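Local coordinates for uncharacterized protein (Magnetospirillum magneticum AMB-1, PDB 5MU5) that is a Maf-family glycosyltransferase that probably transfers sugars onto flagellin and takes part in bacterial flagella formation, at residues Val206-Arg211 with Tyr608-Thr613; Leu264-Thr269 with Ala401-Phe406; Leu271-Phe276 with Asp516-Asp521. All coordinates share one frame; numbering follows the deposited sequence.

Overall arrangement
From the N terminus, the chain builds a domain around the parallel sheet 180-183, 146-150, 123-127 and 211-214, and the loop entering its edge strand 211-214 supplies Val206-Arg211. Contact 1 closes the longest loop, 396 residues, when Tyr608-Thr613 of the C-terminal helical region returns to it. Contacts 2 and 3 nest inside that loop, within the central domain, and their centres lie about 49 and 59 Å from that of contact 1, on the opposite side of the chain's centre. Their segments alternate, so the two loops cross: Leu264-Thr269 meets the end of helix 393-404, then Leu271-Phe276 meets helix 515-528. They touch, Gly405 O lying 2.9 Å from Leu271 N.

Contact 1: residues Val206-Arg211 with Tyr608-Thr613; sequences VVDWTR and YVKRVT
Asp208 faces Lys610 and Arg611 with its carboxylate, and both basic groups meet it tip to tip. Arg611 grips it end-on with two nitrogens, one to each oxygen. NH1 of Arg611 reaches OD2 of Asp208 at 2.8 Å in a nearly straight bond (170°), with OD2 in the guanidinium plane. NH2 of Arg611 reaches OD1 of Asp208 at 2.9 Å along a more bent path. The two groups are not coplanar: their planes stand 41° apart, and NH1 approaches the syn side of OD2 from out of the carboxylate plane. The anti lone pair of OD2 of Asp208 is taken by NZ of Lys610, also at 2.8 Å. OD2 thus accepts from both residues, and two positive groups around one buried carboxylate should keep it ionised. The Lys610 chain bends at its last torsion (chi4 78°), which turns NZ to Asp208 while CE packs 3.8 Å from CB of Trp209.

One shell out, the charges have further partners. Lys610 NZ also pairs with Asp606, and Arg611 gives NE to Gln114 O and NH1 to Tyr607 O, which fixes the guanidinium. Trp209 NE1 is bound to Glu118 O. The loop itself is shaped by a type II beta turn from Val207 to Thr210, whose Val207 O accepts hydrogen bonds from both N and OG1 of Thr210. The arrangement is a salt-bridge network, joining the loop before strand 211-214 of the N-terminal domain to the turn between helix 589-609 and strand 612-613 of the helical bundle domain.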
loop_
_atom_site.group_PDB
_atom_site.type_symbol
_atom_site.label_atom_id
_atom_site.label_comp_id
_atom_site.label_asym_id
_atom_site.label_seq_id
_atom_site.Cartn_x
_atom_site.Cartn_y
_atom_site.Cartn_z
ATOM N N VAL A 206 2.885 12.154 -7.657
ATOM C CA VAL A 206 3.402 12.861 -8.828
ATOM C C VAL A 206 4.786 12.428 -9.223
ATOM O O VAL A 206 5.678 13.258 -9.411
ATOM C CB VAL A 206 3.383 14.399 -8.674
ATOM C CG1 VAL A 206 1.948 14.896 -8.673
ATOM C CG2 VAL A 206 4.111 14.858 -7.418
ATOM N N VAL A 207 4.966 11.129 -9.409
ATOM C CA VAL A 207 6.269 10.649 -9.846
ATOM C C VAL A 207 6.550 10.976 -11.295
ATOM O O VAL A 207 7.674 10.838 -11.719
ATOM C CB VAL A 207 6.454 9.127 -9.663
ATOM C CG1 VAL A 207 6.565 8.810 -8.187
ATOM C CG2 VAL A 207 5.343 8.329 -10.352
ATOM N N ASP A 208 5.540 11.383 -12.059
ATOM C CA ASP A 208 5.761 11.668 -13.472
ATOM C C ASP A 208 6.884 12.689 -13.704
ATOM O O ASP A 208 6.908 13.743 -13.100
ATOM C CB ASP A 208 4.487 12.136 -14.164
ATOM C CG ASP A 208 4.732 12.504 -15.611
ATOM O OD1 ASP A 208 5.036 11.613 -16.417
ATOM O OD2 ASP A 208 4.647 13.693 -15.955
ATOM N N TRP A 209 7.810 12.339 -14.590
ATOM C CA TRP A 209 8.896 13.216 -15.026
ATOM C C TRP A 209 9.939 13.439 -13.943
ATOM O O TRP A 209 10.689 14.421 -13.973
ATOM C CB TRP A 209 8.356 14.527 -15.585
ATOM C CG TRP A 209 9.200 15.153 -16.680
ATOM C CD1 TRP A 209 9.750 16.407 -16.683
ATOM C CD2 TRP A 209 9.583 14.545 -17.924
ATOM N NE1 TRP A 209 10.450 16.613 -17.852
ATOM C CE2 TRP A 209 10.357 15.481 -18.627
ATOM C CE3 TRP A 209 9.326 13.309 -18.516
ATOM C CZ2 TRP A 209 10.876 15.214 -19.887
ATOM C CZ3 TRP A 209 9.855 13.047 -19.771
ATOM C CH2 TRP A 209 10.620 13.982 -20.431
ATOM N N THR A 210 9.989 12.513 -12.990
ATOM C CA THR A 210 11.046 12.474 -11.993
ATOM C C THR A 210 12.400 12.322 -12.714
ATOM O O THR A 210 12.583 11.432 -13.540
ATOM C CB THR A 210 10.828 11.276 -11.028
ATOM O OG1 THR A 210 9.625 11.476 -10.262
ATOM C CG2 THR A 210 12.014 11.078 -10.078
ATOM N N ARG A 211 13.331 13.219 -12.419
ATOM C CA ARG A 211 14.678 13.144 -12.942
ATOM C C ARG A 211 15.443 12.047 -12.217
ATOM O O ARG A 211 15.458 11.996 -10.984
ATOM C CB ARG A 211 15.392 14.488 -12.730
ATOM C CG ARG A 211 16.759 14.608 -13.403
ATOM C CD ARG A 211 16.650 14.780 -14.903
ATOM N NE ARG A 211 17.953 15.082 -15.508
ATOM C CZ ARG A 211 18.483 16.301 -15.626
ATOM N NH1 ARG A 211 17.840 17.371 -15.165
ATOM N NH2 ARG A 211 19.676 16.446 -16.199
ATOM N N TYR A 608 -0.736 16.047 -17.541
ATOM C CA TYR A 608 -1.069 16.794 -18.757
ATOM C C TYR A 608 -0.568 18.239 -18.810
ATOM O O TYR A 608 -0.215 18.712 -19.898
ATOM C CB TYR A 608 -2.560 16.669 -19.087
ATOM C CG TYR A 608 -2.925 15.257 -19.534
ATOM C CD1 TYR A 608 -2.540 14.792 -20.781
ATOM C CD2 TYR A 608 -3.646 14.391 -18.706
ATOM C CE1 TYR A 608 -2.868 13.510 -21.204
ATOM C CE2 TYR A 608 -3.967 13.113 -19.116
ATOM C CZ TYR A 608 -3.577 12.679 -20.366
ATOM O OH TYR A 608 -3.878 11.414 -20.805
ATOM N N VAL A 609 -0.498 18.940 -17.670
ATOM C CA VAL A 609 -0.000 20.326 -17.713
ATOM C C VAL A 609 1.454 20.458 -18.181
ATOM O O VAL A 609 1.814 21.463 -18.795
ATOM C CB VAL A 609 -0.099 21.098 -16.375
ATOM C CG1 VAL A 609 -1.525 21.368 -16.034
ATOM C CG2 VAL A 609 0.606 20.370 -15.249
ATOM N N LYS A 610 2.295 19.487 -17.846
ATOM C CA LYS A 610 3.673 19.486 -18.327
ATOM C C LYS A 610 3.780 19.263 -19.842
ATOM O O LYS A 610 4.816 19.498 -20.409
ATOM C CB LYS A 610 4.452 18.324 -17.726
ATOM C CG LYS A 610 4.667 18.332 -16.244
ATOM C CD LYS A 610 5.616 17.186 -15.955
ATOM C CE LYS A 610 5.540 16.783 -14.506
ATOM N NZ LYS A 610 4.332 15.951 -14.256
ATOM N N ARG A 611 2.729 18.745 -20.456
ATOM C CA ARG A 611 2.757 18.326 -21.853
ATOM C C ARG A 611 1.865 19.171 -22.747
ATOM O O ARG A 611 1.807 18.965 -23.956
ATOM C CB ARG A 611 2.331 16.855 -21.924
ATOM C CG ARG A 611 3.363 15.913 -21.316
ATOM C CD ARG A 611 2.857 14.485 -21.239
ATOM N NE ARG A 611 3.879 13.554 -20.740
ATOM C CZ ARG A 611 4.275 13.465 -19.468
ATOM N NH1 ARG A 611 3.763 14.241 -18.511
ATOM N NH2 ARG A 611 5.180 12.571 -19.136
ATOM N N VAL A 612 1.180 20.145 -22.164
ATOM C CA VAL A 612 0.273 20.964 -22.947
ATOM C C VAL A 612 1.032 21.915 -23.886
ATOM O O VAL A 612 1.995 22.545 -23.487
ATOM C CB VAL A 612 -0.705 21.738 -22.035
ATOM C CG1 VAL A 612 -0.008 22.875 -21.314
ATOM C CG2 VAL A 612 -1.893 22.235 -22.845
ATOM N N THR A 613 0.600 21.969 -25.146
ATOM C CA THR A 613 1.112 22.936 -26.122
ATOM C C THR A 613 -0.073 23.637 -26.771
ATOM O O THR A 613 -1.164 23.057 -26.867
ATOM C CB THR A 613 1.945 22.291 -27.254
ATOM O OG1 THR A 613 1.160 21.299 -27.930
ATOM C CG2 THR A 613 3.200 21.663 -26.684
#

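Contact 2: residues Leu264-Thr269 with Ala401-Phe406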
loop_
_atom_site.group_PDB
_atom_site.type_symbol
_atom_site.label_atom_id
_atom_site.label_comp_id
_atom_site.label_asym_id
_atom_site.label_seq_id
_atom_site.Cartn_x
_atom_site.Cartn_y
_atom_site.Cartn_z
ATOM N N LEU A 264 -14.055 -9.580 17.484
ATOM C CA LEU A 264 -12.879 -10.413 17.686
ATOM C C LEU A 264 -11.795 -9.714 18.514
ATOM O O LEU A 264 -11.529 -8.531 18.349
ATOM C CB LEU A 264 -12.322 -10.839 16.343
ATOM C CG LEU A 264 -11.170 -11.843 16.376
ATOM C CD1 LEU A 264 -11.139 -12.690 15.108
ATOM C CD2 LEU A 264 -9.831 -11.134 16.543
ATOM N N GLN A 265 -11.146 -10.490 19.374
ATOM C CA GLN A 265 -10.116 -9.996 20.294
ATOM C C GLN A 265 -8.922 -10.961 20.274
ATOM O O GLN A 265 -9.107 -12.154 20.129
ATOM C CB GLN A 265 -10.729 -9.907 21.677
ATOM C CG GLN A 265 -9.982 -9.072 22.667
ATOM C CD GLN A 265 -10.866 -8.663 23.839
ATOM O OE1 GLN A 265 -10.715 -7.577 24.390
ATOM N NE2 GLN A 265 -11.812 -9.506 24.196
ATOM N N HIS A 266 -7.705 -10.424 20.341
ATOM C CA HIS A 266 -6.495 -11.229 20.386
ATOM C C HIS A 266 -6.389 -11.861 21.738
ATOM O O HIS A 266 -6.714 -11.247 22.725
ATOM C CB HIS A 266 -5.256 -10.382 20.124
ATOM C CG HIS A 266 -5.099 -9.997 18.690
ATOM N ND1 HIS A 266 -4.133 -10.551 17.870
ATOM C CD2 HIS A 266 -5.817 -9.157 17.910
ATOM C CE1 HIS A 266 -4.250 -10.042 16.654
ATOM N NE2 HIS A 266 -5.269 -9.202 16.648
ATOM N N SER A 267 -5.946 -13.103 21.772
ATOM C CA SER A 267 -5.803 -13.837 23.002
ATOM C C SER A 267 -4.341 -13.884 23.413
ATOM O O SER A 267 -3.476 -14.130 22.602
ATOM C CB SER A 267 -6.325 -15.257 22.808
ATOM O OG SER A 267 -6.120 -16.030 23.974
ATOM N N ALA A 268 -4.078 -13.657 24.690
ATOM C CA ALA A 268 -2.723 -13.750 25.224
ATOM C C ALA A 268 -2.252 -15.209 25.296
ATOM O O ALA A 268 -1.077 -15.493 25.065
ATOM C CB ALA A 268 -2.672 -13.114 26.613
ATOM N N THR A 269 -3.172 -16.127 25.597
ATOM C CA THR A 269 -2.826 -17.522 25.841
ATOM C C THR A 269 -3.105 -18.452 24.668
ATOM O O THR A 269 -3.901 -18.153 23.794
ATOM C CB THR A 269 -3.564 -18.067 27.080
ATOM O OG1 THR A 269 -4.969 -17.879 26.914
ATOM C CG2 THR A 269 -3.095 -17.353 28.351
ATOM N N ALA A 401 -7.159 -17.397 13.259
ATOM C CA ALA A 401 -6.867 -18.562 14.094
ATOM C C ALA A 401 -5.712 -18.310 15.062
ATOM O O ALA A 401 -5.771 -18.692 16.226
ATOM C CB ALA A 401 -6.561 -19.761 13.226
ATOM N N LEU A 402 -4.666 -17.658 14.574
ATOM C CA LEU A 402 -3.502 -17.361 15.394
ATOM C C LEU A 402 -3.850 -16.310 16.435
ATOM O O LEU A 402 -3.420 -16.394 17.575
ATOM C CB LEU A 402 -2.329 -16.891 14.514
ATOM C CG LEU A 402 -1.776 -17.986 13.605
ATOM C CD1 LEU A 402 -0.964 -17.372 12.468
ATOM C CD2 LEU A 402 -0.947 -18.988 14.405
ATOM N N ALA A 403 -4.673 -15.345 16.044
ATOM C CA ALA A 403 -5.096 -14.292 16.953
ATOM C C ALA A 403 -5.916 -14.861 18.135
ATOM O O ALA A 403 -5.733 -14.447 19.289
ATOM C CB ALA A 403 -5.881 -13.251 16.191
ATOM N N LEU A 404 -6.776 -15.835 17.848
ATOM C CA LEU A 404 -7.608 -16.462 18.860
ATOM C C LEU A 404 -6.843 -17.369 19.807
ATOM O O LEU A 404 -7.309 -17.650 20.894
ATOM C CB LEU A 404 -8.716 -17.258 18.198
ATOM C CG LEU A 404 -9.687 -16.383 17.423
ATOM C CD1 LEU A 404 -10.705 -17.314 16.793
ATOM C CD2 LEU A 404 -10.354 -15.336 18.306
ATOM N N GLY A 405 -5.667 -17.807 19.406
ATOM C CA GLY A 405 -4.809 -18.564 20.289
ATOM C C GLY A 405 -4.385 -19.907 19.744
ATOM O O GLY A 405 -3.575 -20.570 20.361
ATOM N N PHE A 406 -4.934 -20.318 18.608
ATOM C CA PHE A 406 -4.556 -21.589 18.020
ATOM C C PHE A 406 -3.100 -21.560 17.565
ATOM O O PHE A 406 -2.604 -20.536 17.118
ATOM C CB PHE A 406 -5.503 -21.957 16.879
ATOM C CG PHE A 406 -6.933 -22.122 17.329
ATOM C CD1 PHE A 406 -7.330 -23.271 17.997
ATOM C CD2 PHE A 406 -7.859 -21.132 17.112
ATOM C CE1 PHE A 406 -8.629 -23.418 18.444
ATOM C CE2 PHE A 406 -9.173 -21.282 17.529
ATOM C CZ PHE A 406 -9.563 -22.430 18.185
HETATM O O HOH W 1 -2.950 -14.987 19.984
#
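His266 lays one face of its ring over the methyl of Ala403. From CB of His266, which lies 4.2 Å from Ala403 O, chi1 of -75° sets CG anti to the carbonyl carbon. Farther out, ND1 and CE1 of His266 each stand 3.6 Å from Ala403 CB, which sits 3.5 Å above the ring plane and offset toward the rim, a CH-pi contact. The tip, NE2, is hydrogen-bonded to Ser385 O.

Next along the chain, the backbones join: Ser267 N donates to Ala403 O at 2.8 Å. Ser267 CB presses to 3.2 Å from Leu404 O, and its OG turns back to bond Thr269 O within its own segment. A water lies 2.8 Å from both Ser267 O and Leu402 O. On the buried side, Leu404 CD2 packs 4.1 Å from Leu264 CG.

Gly405 CA comes 3.6 Å from Thr269 O, and its positive phi (125°) belongs to the helix end. The loop after strand 262-263 rests directly on the end of helix 393-404, where Phe406 N bonds Ala401 O and Gly405 N bonds Leu402 O more weakly: a Schellman motif with Gly405 as its C-prime residue.

Contact 3: residues Leu271-Phe276 with Asp516-Asp521; sequences LHTPVF and DMKAKD
Thr273 and Asp521 join the segment leading into strand 275-278 to helix 515-528, a helix packed beside the mixed, mainly parallel sheet of the central domain. The helix delivers one carboxylate oxygen, OD2 of Asp521, to two donors of the same residue. Thr273 N reaches OD2 of Asp521 at 2.7 Å with an angle of 147° at the hydrogen, meeting the oxygen nearly along its C-O axis. Thr273 OG1 donates to the same OD2 of Asp521 in a bond modelled as very short, 2.4 Å, a value to be read with caution at this resolution. The threonine's first torsion (chi1 -56°) holds OG1 anti to the carbonyl carbon and beside the backbone N, which brings both donors to OD2, though the OG1 distance remains doubtful.

The other carboxylate oxygen, OD1 of Asp521, has an apolar neighbour across the contact in CD2 of Leu271, at 4.0 Å. The Leu271 and Asp521 side chains run past one another in opposite senses, and the backbone of Leu271 is bonded to Gly405. Inside the helix, Met517 O accepts from Asp521 N, while Met517 N is bonded to Thr514 OG1. The amino group of Lys518 is led away from the contact by a fully extended chain, to a salt bridge with Asp318 and a hydrogen bond with Gln295 O. The apolar parts fill in around the threonine: Thr273 CG2 lies 4.0 Å from CB of Lys518, and Met517 runs extended to its sulfur, SD lying 4.2 Å from CB of His272.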
loop_
_atom_site.group_PDB
_atom_site.type_symbol
_atom_site.label_atom_id
_atom_site.label_comp_id
_atom_site.label_asym_id
_atom_site.label_seq_id
_atom_site.Cartn_x
_atom_site.Cartn_y
_atom_site.Cartn_z
ATOM N N LEU A 271 -4.125 -22.122 22.777
ATOM C CA LEU A 271 -5.106 -23.183 22.829
ATOM C C LEU A 271 -4.416 -24.376 22.207
ATOM O O LEU A 271 -3.701 -24.238 21.216
ATOM C CB LEU A 271 -6.344 -22.785 22.030
ATOM C CG LEU A 271 -6.955 -21.455 22.485
ATOM C CD1 LEU A 271 -8.048 -21.003 21.531
ATOM C CD2 LEU A 271 -7.486 -21.565 23.910
ATOM N N HIS A 272 -4.608 -25.543 22.790
ATOM C CA HIS A 272 -3.972 -26.749 22.289
ATOM C C HIS A 272 -4.798 -27.575 21.295
ATOM O O HIS A 272 -4.262 -28.471 20.686
ATOM C CB HIS A 272 -3.509 -27.614 23.455
ATOM C CG HIS A 272 -2.425 -26.974 24.264
ATOM N ND1 HIS A 272 -2.637 -26.476 25.532
ATOM C CD2 HIS A 272 -1.128 -26.716 23.969
ATOM C CE1 HIS A 272 -1.515 -25.946 25.988
ATOM N NE2 HIS A 272 -0.584 -26.079 25.059
ATOM N N THR A 273 -6.076 -27.292 21.122
ATOM C CA THR A 273 -6.844 -27.999 20.105
ATOM C C THR A 273 -6.299 -27.593 18.735
ATOM O O THR A 273 -6.083 -26.411 18.477
ATOM C CB THR A 273 -8.341 -27.644 20.148
ATOM O OG1 THR A 273 -8.846 -27.898 21.451
ATOM C CG2 THR A 273 -9.135 -28.488 19.168
ATOM N N PRO A 274 -6.061 -28.570 17.858
ATOM C CA PRO A 274 -5.597 -28.166 16.542
ATOM C C PRO A 274 -6.706 -27.532 15.731
ATOM O O PRO A 274 -7.872 -27.767 15.985
ATOM C CB PRO A 274 -5.129 -29.473 15.887
ATOM C CG PRO A 274 -5.597 -30.566 16.751
ATOM C CD PRO A 274 -6.208 -30.019 18.000
ATOM N N VAL A 275 -6.326 -26.735 14.755
ATOM C CA VAL A 275 -7.274 -26.115 13.864
ATOM C C VAL A 275 -6.973 -26.538 12.420
ATOM O O VAL A 275 -5.810 -26.640 12.009
ATOM C CB VAL A 275 -7.279 -24.577 14.042
ATOM C CG1 VAL A 275 -6.017 -23.955 13.479
ATOM C CG2 VAL A 275 -8.493 -23.982 13.352
ATOM N N PHE A 276 -8.043 -26.831 11.682
ATOM C CA PHE A 276 -7.975 -27.138 10.272
ATOM C C PHE A 276 -8.468 -25.934 9.512
ATOM O O PHE A 276 -9.630 -25.546 9.670
ATOM C CB PHE A 276 -8.858 -28.313 9.884
ATOM C CG PHE A 276 -8.434 -29.617 10.454
ATOM C CD1 PHE A 276 -7.215 -29.772 11.122
ATOM C CD2 PHE A 276 -9.241 -30.708 10.286
ATOM C CE1 PHE A 276 -6.842 -30.993 11.609
ATOM C CE2 PHE A 276 -8.867 -31.936 10.781
ATOM C CZ PHE A 276 -7.677 -32.081 11.442
ATOM N N ASP A 516 -13.460 -33.309 24.153
ATOM C CA ASP A 516 -13.527 -32.459 25.364
ATOM C C ASP A 516 -12.593 -31.259 25.277
ATOM O O ASP A 516 -12.979 -30.142 25.639
ATOM C CB ASP A 516 -13.201 -33.263 26.637
ATOM C CG ASP A 516 -14.355 -34.176 27.076
ATOM O OD1 ASP A 516 -15.317 -34.313 26.294
ATOM O OD2 ASP A 516 -14.305 -34.751 28.202
ATOM N N MET A 517 -11.369 -31.499 24.800
ATOM C CA MET A 517 -10.380 -30.445 24.625
ATOM C C MET A 517 -10.916 -29.393 23.643
ATOM O O MET A 517 -10.807 -28.173 23.885
ATOM C CB MET A 517 -9.059 -31.038 24.117
ATOM C CG MET A 517 -7.898 -30.037 24.050
ATOM S SD MET A 517 -6.363 -30.689 23.324
ATOM C CE MET A 517 -6.025 -32.074 24.437
ATOM N N LYS A 518 -11.510 -29.876 22.550
ATOM C CA LYS A 518 -12.120 -29.017 21.540
ATOM C C LYS A 518 -13.212 -28.155 22.159
ATOM O O LYS A 518 -13.234 -26.942 21.933
ATOM C CB LYS A 518 -12.720 -29.836 20.390
ATOM C CG LYS A 518 -13.348 -28.964 19.313
ATOM C CD LYS A 518 -13.993 -29.755 18.188
ATOM C CE LYS A 518 -14.548 -28.759 17.195
ATOM N NZ LYS A 518 -15.205 -29.411 16.044
ATOM N N ALA A 519 -14.114 -28.776 22.921
ATOM C CA ALA A 519 -15.206 -28.049 23.584
ATOM C C ALA A 519 -14.672 -27.020 24.561
ATOM O O ALA A 519 -15.219 -25.927 24.673
ATOM C CB ALA A 519 -16.140 -29.002 24.303
ATOM N N LYS A 520 -13.607 -27.381 25.269
ATOM C CA LYS A 520 -12.961 -26.457 26.197
ATOM C C LYS A 520 -12.442 -25.249 25.424
ATOM O O LYS A 520 -12.764 -24.106 25.735
ATOM C CB LYS A 520 -11.817 -27.153 26.934
ATOM C CG LYS A 520 -11.139 -26.312 27.997
ATOM C CD LYS A 520 -10.024 -27.099 28.669
ATOM C CE LYS A 520 -9.257 -26.265 29.699
ATOM N NZ LYS A 520 -10.012 -26.002 30.962
ATOM N N ASP A 521 -11.651 -25.516 24.391
ATOM C CA ASP A 521 -11.057 -24.455 23.600
ATOM C C ASP A 521 -12.080 -23.586 22.864
ATOM O O ASP A 521 -11.888 -22.388 22.791
ATOM C CB ASP A 521 -9.974 -25.026 22.683
ATOM C CG ASP A 521 -8.735 -25.546 23.478
ATOM O OD1 ASP A 521 -8.659 -25.316 24.718
ATOM O OD2 ASP A 521 -7.843 -26.187 22.857
#